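PDB 3P8L: geranyltranstransferase from Enterococcus faecalis, which is a polyprenyl synthase of the FPP/GGPP synthase family, probably condensing isopentenyl diphosphate with geranyl diphosphate to give farnesyl diphosphate and diphosphate. Local coordinates for the interface of chains A and B. Residues are numbered along the deposited sequence; one frame, centred on the assembly and turned at random. Chains: chain A/B, Geranyltranstransferase.

Contact 1: the interface of chains A and B. Residues chain A 90, 118-119, 122; chain B 86, 90, 93, 96, 118, 122.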
# COMPACT_ATOMS: atom_id res chain seq x y z
N HIS A 90 6.12 9.27 -6.49
CA HIS A 90 4.98 10.17 -6.38
C HIS A 90 5.38 11.59 -6.06
O HIS A 90 4.85 12.53 -6.67
CB HIS A 90 3.93 9.62 -5.41
CG HIS A 90 3.15 8.49 -5.99
ND1 HIS A 90 1.98 8.02 -5.44
CD2 HIS A 90 3.34 7.77 -7.12
CE1 HIS A 90 1.50 7.05 -6.20
NE2 HIS A 90 2.32 6.86 -7.21
N ILE A 118 2.81 6.95 -11.79
CA ILE A 118 1.73 6.81 -10.81
C ILE A 118 1.50 5.32 -10.49
O ILE A 118 1.48 4.95 -9.32
CB ILE A 118 0.42 7.48 -11.28
CG1 ILE A 118 0.59 8.99 -11.37
CG2 ILE A 118 -0.74 7.15 -10.33
CD1 ILE A 118 -0.44 9.67 -12.30
N LEU A 119 1.41 4.47 -11.51
CA LEU A 119 1.20 3.03 -11.29
C LEU A 119 2.41 2.34 -10.70
O LEU A 119 2.24 1.44 -9.85
CB LEU A 119 0.74 2.32 -12.57
CG LEU A 119 -0.61 2.80 -13.16
CD1 LEU A 119 -0.87 2.09 -14.49
CD2 LEU A 119 -1.78 2.55 -12.22
N ASP A 122 2.16 3.05 -7.05
CA ASP A 122 1.08 2.22 -6.52
C ASP A 122 1.51 0.75 -6.36
O ASP A 122 1.13 0.11 -5.41
CB ASP A 122 -0.17 2.27 -7.40
CG ASP A 122 -0.83 3.64 -7.41
OD1 ASP A 122 -0.48 4.51 -6.59
OD2 ASP A 122 -1.73 3.83 -8.25
N TYR B 86 -9.61 4.00 -3.94
CA TYR B 86 -8.32 4.55 -4.34
C TYR B 86 -8.07 4.42 -5.83
O TYR B 86 -7.67 5.41 -6.47
CB TYR B 86 -7.14 3.98 -3.50
CG TYR B 86 -6.10 3.20 -4.29
CD1 TYR B 86 -5.10 3.85 -5.03
CD2 TYR B 86 -6.10 1.81 -4.28
CE1 TYR B 86 -4.15 3.12 -5.76
CE2 TYR B 86 -5.14 1.07 -4.98
CZ TYR B 86 -4.18 1.73 -5.72
OH TYR B 86 -3.26 1.00 -6.43
N HIS B 90 -7.11 7.53 -8.64
CA HIS B 90 -5.92 7.57 -9.46
C HIS B 90 -6.28 7.44 -10.95
O HIS B 90 -5.69 8.13 -11.77
CB HIS B 90 -4.90 6.50 -9.03
CG HIS B 90 -4.09 6.89 -7.82
ND1 HIS B 90 -2.98 6.17 -7.41
CD2 HIS B 90 -4.22 7.92 -6.95
CE1 HIS B 90 -2.47 6.74 -6.34
NE2 HIS B 90 -3.20 7.80 -6.04
N LEU B 93 -7.38 10.74 -12.76
CA LEU B 93 -6.39 11.81 -12.98
C LEU B 93 -6.13 12.15 -14.46
O LEU B 93 -6.24 11.26 -15.30
CB LEU B 93 -5.06 11.43 -12.33
CG LEU B 93 -5.01 11.33 -10.80
CD1 LEU B 93 -3.66 10.74 -10.38
CD2 LEU B 93 -5.26 12.68 -10.15
N MET B 96 -4.20 9.75 -16.51
CA MET B 96 -4.79 8.43 -16.73
C MET B 96 -6.07 8.54 -17.59
O MET B 96 -6.00 8.93 -18.75
CB MET B 96 -5.02 7.71 -15.39
CG MET B 96 -3.77 7.53 -14.49
SD MET B 96 -3.01 5.88 -14.52
CE MET B 96 -4.36 4.86 -14.22
N ILE B 118 -3.77 12.44 -5.58
CA ILE B 118 -2.72 11.39 -5.56
C ILE B 118 -2.53 10.86 -4.13
O ILE B 118 -2.55 9.65 -3.91
CB ILE B 118 -1.38 11.93 -6.14
CG1 ILE B 118 -1.53 12.18 -7.65
CG2 ILE B 118 -0.23 10.97 -5.86
CD1 ILE B 118 -0.53 13.19 -8.23
N ASP B 122 -3.18 7.26 -2.39
CA ASP B 122 -2.11 6.63 -1.57
C ASP B 122 -2.55 6.33 -0.13
O ASP B 122 -2.28 5.22 0.40
CB ASP B 122 -0.86 7.52 -1.57
CG ASP B 122 -0.19 7.59 -2.93
OD1 ASP B 122 -0.63 6.84 -3.83
OD2 ASP B 122 0.76 8.38 -3.10
O HOH W 1 -3.58 2.06 -9.04

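Contact 2: the interface of chains A and B. Residues chain A 133-134, 139, 142-143, 146; chain B 139-140, 143, 146-147.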
# COMPACT_ATOMS: atom_id res chain seq x y z
N SER A 133 3.95 -9.56 3.87
CA SER A 133 2.94 -10.63 4.06
C SER A 133 3.44 -12.03 3.71
O SER A 133 3.02 -13.03 4.32
CB SER A 133 1.66 -10.30 3.27
OG SER A 133 1.78 -10.69 1.92
N LEU A 134 4.35 -12.09 2.74
CA LEU A 134 4.96 -13.34 2.30
C LEU A 134 6.34 -13.63 2.93
O LEU A 134 7.00 -14.58 2.55
CB LEU A 134 5.09 -13.35 0.78
CG LEU A 134 3.78 -13.45 -0.01
CD1 LEU A 134 4.00 -13.00 -1.44
CD2 LEU A 134 3.18 -14.87 0.05
N LEU A 139 3.86 -15.48 12.56
CA LEU A 139 2.54 -14.86 12.40
C LEU A 139 2.30 -13.57 13.17
O LEU A 139 1.78 -12.60 12.60
CB LEU A 139 1.41 -15.87 12.66
CG LEU A 139 1.19 -17.00 11.66
CD1 LEU A 139 0.26 -18.07 12.25
CD2 LEU A 139 0.62 -16.50 10.34
N LYS A 142 4.76 -10.73 12.09
CA LYS A 142 4.31 -10.35 10.76
C LYS A 142 3.21 -9.32 10.88
O LYS A 142 3.31 -8.25 10.30
CB LYS A 142 3.85 -11.57 9.98
CG LYS A 142 3.56 -11.30 8.51
CD LYS A 142 3.37 -12.59 7.72
CE LYS A 142 4.70 -13.19 7.37
NZ LYS A 142 4.53 -14.29 6.34
N VAL A 143 2.19 -9.63 11.69
CA VAL A 143 1.04 -8.75 11.87
C VAL A 143 1.43 -7.44 12.54
O VAL A 143 0.97 -6.38 12.11
CB VAL A 143 -0.13 -9.48 12.62
CG1 VAL A 143 -1.17 -8.49 13.19
CG2 VAL A 143 -0.80 -10.44 11.70
N MET A 146 3.32 -5.27 9.96
CA MET A 146 2.39 -4.78 8.93
C MET A 146 1.59 -3.61 9.49
O MET A 146 1.41 -2.59 8.82
CB MET A 146 1.49 -5.90 8.39
CG MET A 146 2.19 -6.86 7.40
SD MET A 146 1.17 -8.17 6.66
CE MET A 146 0.45 -8.95 8.10
N LEU B 139 -4.87 -14.33 13.67
CA LEU B 139 -3.58 -14.13 13.00
C LEU B 139 -3.41 -14.85 11.66
O LEU B 139 -2.91 -14.27 10.70
CB LEU B 139 -2.42 -14.51 13.93
CG LEU B 139 -2.36 -13.87 15.32
CD1 LEU B 139 -1.38 -14.62 16.20
CD2 LEU B 139 -2.01 -12.38 15.23
N SER B 140 -3.84 -16.11 11.59
CA SER B 140 -3.62 -16.92 10.40
C SER B 140 -4.44 -16.45 9.19
O SER B 140 -3.96 -16.46 8.05
CB SER B 140 -3.88 -18.39 10.70
OG SER B 140 -3.31 -19.19 9.68
N VAL B 143 -3.24 -12.80 8.04
CA VAL B 143 -2.07 -12.93 7.18
C VAL B 143 -2.45 -13.45 5.80
O VAL B 143 -2.00 -12.90 4.79
CB VAL B 143 -0.99 -13.81 7.85
CG1 VAL B 143 0.04 -14.33 6.85
CG2 VAL B 143 -0.31 -13.02 8.96
N MET B 146 -4.41 -10.52 3.92
CA MET B 146 -3.47 -9.46 3.55
C MET B 146 -2.67 -9.90 2.32
O MET B 146 -2.55 -9.14 1.34
CB MET B 146 -2.57 -9.06 4.72
CG MET B 146 -3.29 -8.19 5.76
SD MET B 146 -2.28 -7.46 7.05
CE MET B 146 -1.53 -6.11 6.12
N GLN B 147 -2.17 -11.13 2.33
CA GLN B 147 -1.47 -11.70 1.16
C GLN B 147 -2.40 -11.67 -0.07
O GLN B 147 -1.99 -11.25 -1.18
CB GLN B 147 -1.06 -13.16 1.39
CG GLN B 147 0.03 -13.40 2.44
CD GLN B 147 0.20 -14.88 2.81
OE1 GLN B 147 -0.67 -15.70 2.52
NE2 GLN B 147 1.31 -15.21 3.44

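Contact 1: the interface of chains A and B
B:His90 and A:Asp122 meet tip to tip across the interface of the two-fold pair of this mainly helical prenyl synthase, and A:His90 with B:Asp122 forms the two-fold twin. His90 directly precedes the DDxxxxD aspartate-rich motif, whose intervening positions include B:Leu93 and B:Met96. ND1 of B:His90 donates to OD2 of A:Asp122 at 2.8 Å, in the plane of the imidazole and on the carboxylate's syn lone pair; ring and carboxylate are nearly coplanar, 15° apart. In the twin, A:His90 ND1 lies 2.7 Å from B:Asp122 OD2. A histidine suits this place because its second nitrogen can bind its own chain: NE2 of B:His90 donates to the carbonyl O of B:Ile118 at 2.9 Å, nearly straight and on a lone pair. This fixes the ring's rotation, while CG, anti to the carbonyl carbon (chi1 -80°), sets its course toward the partner. With both nitrogens donating, a cationic ring is plausible, though protonation is not seen.

Further out, B:Tyr86 CD1 lies over one face of the B:His90 ring. The tyrosine runs antiparallel alongside A:Asp122, ring and carboxylate planes 84° apart, and water 1 joins them, 2.8 Å from B:Tyr86 OH and 2.7 Å from A:Asp122 OD2. Branched A:Ile118 serves both neighbours: CG2 touches the B:His90 ring, and CD1 meets B:Leu93 CD1 at 3.9 Å. A:Leu119 CD2 touches the bent B:Met96 at its CE methyl.

Contact 2: the interface of chains A and B
A:Val143 and B:Val143 face each other across the two-fold axis, where the two copies of helix 139-153 form a mainly apolar helix-to-helix interface. Their CG2 methyls, each anti to its own carbonyl carbon, touch at 3.8 Å; short, branched valines let the helices come near without long chains in the way. B:Val143 CG2 also receives the CD2 methyl of A:Leu139 at 3.9 Å, so this methyl sits among several side chains of the partner. That leucine branch extends over the backbone of B:Ser140 as well. The aliphatic part of A:Lys142 adds to the greasy surface, its CD crossing B:Val143 at about a right angle and forming another neighbour of the same CG2.

One turn on, the methionines meet tip to tip, CE of A:Met146 lying 3.3 Å from SD of B:Met146, a tight fit. Flexible thioethers suit a place on the axis, where identical chains compete for the same space: they bend oppositely at the last torsion, chi3 -53° in A:Met146 and 77° in B:Met146, and so depart from exact symmetry.

The polar bonding gathers on the carbonyl O of A:Ser133, the last residue of helix 114-133. The extended B:Gln147 donates to it through its amide NE2 at 2.9 Å, and A:Lys142 NZ does so from its own chain at 2.8 Å. The two donors come from opposite faces of the carbonyl plane, and the lysine may also ease the negative end of the helix dipole. The glutamine's CG packs 3.6 Å from A:Ser133 CB, while A:Leu134 CD2 lies by its amide. Together, the apolar seam and the capped helix end join the two chains, in what is likely the homodimer typical of this family.

Contact 1 and contact 2 belong to the same two-fold interface, their C-alpha centres about 25 Å apart. Helix 114-133 links them: its early turns supply residues to contact 1, and its final residue enters contact 2. Each contact adds a different second helix, 71-92 in contact 1 and 139-153 in contact 2. The polar, directional pairing of contact 1 can fix the register of the subunits beside the aspartate-rich motif, whereas contact 2 contributes a more adaptable apolar seam. Holding one helix at both ends would plausibly keep the pair rigid near the catalytic region.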